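Local coordinates for protein yciO (Escherichia coli, PDB 1K7J) that is of unknown function but belongs to the SUA5 family, consistent with a role in binding double-stranded RNA, at residues Y97-K102 and I185-D190. Residues are numbered along the deposited sequence; the frame is centred on the assembly and turned at random.
Sequences YTFILK and IDLTDD
I100 and D186 face each other across two parallel strands, their CA atoms 4.4 Å apart and their side chains on the same side of the sheet, crossing at about a right angle. The D186 side chain can be followed outward: D186 CB lies 4.1 Å from I100 CB, CG, set anti to the backbone N (chi1 -177°), rests on that same carbon, and D186 OD2 reaches I100 CG2 at 4.0 Å before meeting R116 in a salt bridge. D186 OD1 turns back to its own chain, accepting T188 N at 2.8 Å, nearly in line with the C-O bond, and T188 OG1 on its syn side. The first of these bonds closes an Asx turn just where strand 183-186 ends, within a mixed sheet whose next strand beyond it is 193-196. An alanine at D186 would probably leave R116 without this carboxylate and both T188 N and T188 OG1 without the OD1 they share, freeing the turn to shift. Backbone bonds knit the pair in parallel register, I185 N to T98 O, I100 N to I185 O and L187 N to I100 O. On the opposite face F99 lies side by side with I185, F99 CD1 4.1 Å from I185 CB, while L187, from the loop past the strand end, brings CD1 to 3.7 Å from F99 CD1. Helix 83-90 covers this side, with M89 touching F99, L101 and L187.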
loop_
_atom_site.group_PDB
_atom_site.type_symbol
_atom_site.label_atom_id
_atom_site.label_comp_id
_atom_site.label_asym_id
_atom_site.label_seq_id
_atom_site.Cartn_x
_atom_site.Cartn_y
_atom_site.Cartn_z
ATOM N N TYR A 97 -8.160 1.995 5.429
ATOM C CA TYR A 97 -7.543 1.209 6.496
ATOM C C TYR A 97 -6.391 0.308 6.080
ATOM O O TYR A 97 -6.317 -0.158 4.943
ATOM C CB TYR A 97 -8.574 0.274 7.130
ATOM C CG TYR A 97 -9.751 0.926 7.801
ATOM C CD1 TYR A 97 -9.644 1.438 9.094
ATOM C CD2 TYR A 97 -10.992 0.973 7.168
ATOM C CE1 TYR A 97 -10.750 1.972 9.748
ATOM C CE2 TYR A 97 -12.103 1.507 7.808
ATOM C CZ TYR A 97 -11.975 1.999 9.099
ATOM O OH TYR A 97 -13.080 2.488 9.748
ATOM N N THR A 98 -5.512 0.058 7.043
ATOM C CA THR A 98 -4.406 -0.875 6.891
ATOM C C THR A 98 -4.599 -1.775 8.107
ATOM O O THR A 98 -4.686 -1.291 9.238
ATOM C CB THR A 98 -3.034 -0.201 6.985
ATOM O OG1 THR A 98 -2.863 0.684 5.875
ATOM C CG2 THR A 98 -1.927 -1.254 6.958
ATOM N N PHE A 99 -4.691 -3.078 7.878
ATOM C CA PHE A 99 -4.900 -4.015 8.972
ATOM C C PHE A 99 -3.653 -4.847 9.206
ATOM O O PHE A 99 -3.157 -5.494 8.287
ATOM C CB PHE A 99 -6.081 -4.933 8.644
ATOM C CG PHE A 99 -7.372 -4.198 8.402
ATOM C CD1 PHE A 99 -8.038 -3.574 9.452
ATOM C CD2 PHE A 99 -7.920 -4.126 7.120
ATOM C CE1 PHE A 99 -9.233 -2.887 9.234
ATOM C CE2 PHE A 99 -9.116 -3.442 6.892
ATOM C CZ PHE A 99 -9.772 -2.821 7.955
ATOM N N ILE A 100 -3.139 -4.828 10.430
ATOM C CA ILE A 100 -1.948 -5.609 10.737
ATOM C C ILE A 100 -2.362 -7.025 11.111
ATOM O O ILE A 100 -3.135 -7.232 12.048
ATOM C CB ILE A 100 -1.139 -4.992 11.896
ATOM C CG1 ILE A 100 -0.832 -3.522 11.594
ATOM C CG2 ILE A 100 0.150 -5.780 12.103
ATOM C CD1 ILE A 100 -0.213 -3.280 10.238
ATOM N N LEU A 101 -1.844 -7.991 10.360
ATOM C CA LEU A 101 -2.144 -9.402 10.573
ATOM C C LEU A 101 -0.887 -10.234 10.352
ATOM O O LEU A 101 0.122 -9.736 9.856
ATOM C CB LEU A 101 -3.220 -9.857 9.579
ATOM C CG LEU A 101 -4.607 -9.231 9.743
ATOM C CD1 LEU A 101 -5.340 -9.244 8.415
ATOM C CD2 LEU A 101 -5.385 -9.986 10.812
ATOM N N LYS A 102 -0.943 -11.503 10.734
ATOM C CA LYS A 102 0.196 -12.378 10.518
ATOM C C LYS A 102 0.162 -12.805 9.055
ATOM O O LYS A 102 -0.892 -13.173 8.534
ATOM C CB LYS A 102 0.109 -13.608 11.423
ATOM C CG LYS A 102 0.256 -13.285 12.901
ATOM C CD LYS A 102 0.312 -14.548 13.746
ATOM C CE LYS A 102 1.508 -15.413 13.379
ATOM N NZ LYS A 102 1.586 -16.643 14.224
ATOM N N ILE A 185 -5.053 -0.510 12.049
ATOM C CA ILE A 185 -5.607 -1.311 13.132
ATOM C C ILE A 185 -4.870 -2.641 13.205
ATOM O O ILE A 185 -4.766 -3.346 12.204
ATOM C CB ILE A 185 -7.099 -1.639 12.893
ATOM C CG1 ILE A 185 -7.905 -0.359 12.655
ATOM C CG2 ILE A 185 -7.654 -2.409 14.094
ATOM C CD1 ILE A 185 -7.958 0.575 13.842
ATOM N N ASP A 186 -4.348 -2.976 14.378
ATOM C CA ASP A 186 -3.671 -4.255 14.556
ATOM C C ASP A 186 -4.787 -5.198 14.995
ATOM O O ASP A 186 -5.440 -4.959 16.012
ATOM C CB ASP A 186 -2.607 -4.160 15.650
ATOM C CG ASP A 186 -1.824 -5.455 15.815
ATOM O OD1 ASP A 186 -2.442 -6.539 15.761
ATOM O OD2 ASP A 186 -0.591 -5.388 16.013
ATOM N N LEU A 187 -5.017 -6.256 14.224
ATOM C CA LEU A 187 -6.084 -7.204 14.530
ATOM C C LEU A 187 -5.608 -8.517 15.138
ATOM O O LEU A 187 -6.411 -9.425 15.355
ATOM C CB LEU A 187 -6.895 -7.499 13.263
ATOM C CG LEU A 187 -7.676 -6.336 12.647
ATOM C CD1 LEU A 187 -8.332 -6.785 11.344
ATOM C CD2 LEU A 187 -8.728 -5.844 13.635
ATOM N N THR A 188 -4.316 -8.626 15.421
ATOM C CA THR A 188 -3.795 -9.861 15.996
ATOM C C THR A 188 -4.274 -10.044 17.437
ATOM O O THR A 188 -4.683 -9.086 18.096
ATOM C CB THR A 188 -2.250 -9.902 15.949
ATOM O OG1 THR A 188 -1.709 -8.830 16.729
ATOM C CG2 THR A 188 -1.760 -9.777 14.505
ATOM N N ASP A 189 -4.230 -11.289 17.908
ATOM C CA ASP A 189 -4.664 -11.637 19.261
ATOM C C ASP A 189 -6.127 -11.267 19.502
ATOM O O ASP A 189 -6.556 -11.119 20.649
ATOM C CB ASP A 189 -3.774 -10.946 20.299
ATOM C CG ASP A 189 -2.327 -11.392 20.211
ATOM O OD1 ASP A 189 -2.084 -12.617 20.228
ATOM O OD2 ASP A 189 -1.434 -10.522 20.130
ATOM N N ASP A 190 -6.886 -11.131 18.416
ATOM C CA ASP A 190 -8.303 -10.773 18.471
ATOM C C ASP A 190 -8.567 -9.579 19.365
ATOM O O ASP A 190 -9.645 -9.446 19.956
ATOM C CB ASP A 190 -9.145 -11.961 18.941
ATOM C CG ASP A 190 -9.231 -13.049 17.896
ATOM O OD1 ASP A 190 -8.804 -12.795 16.750
ATOM O OD2 ASP A 190 -9.730 -14.149 18.212
#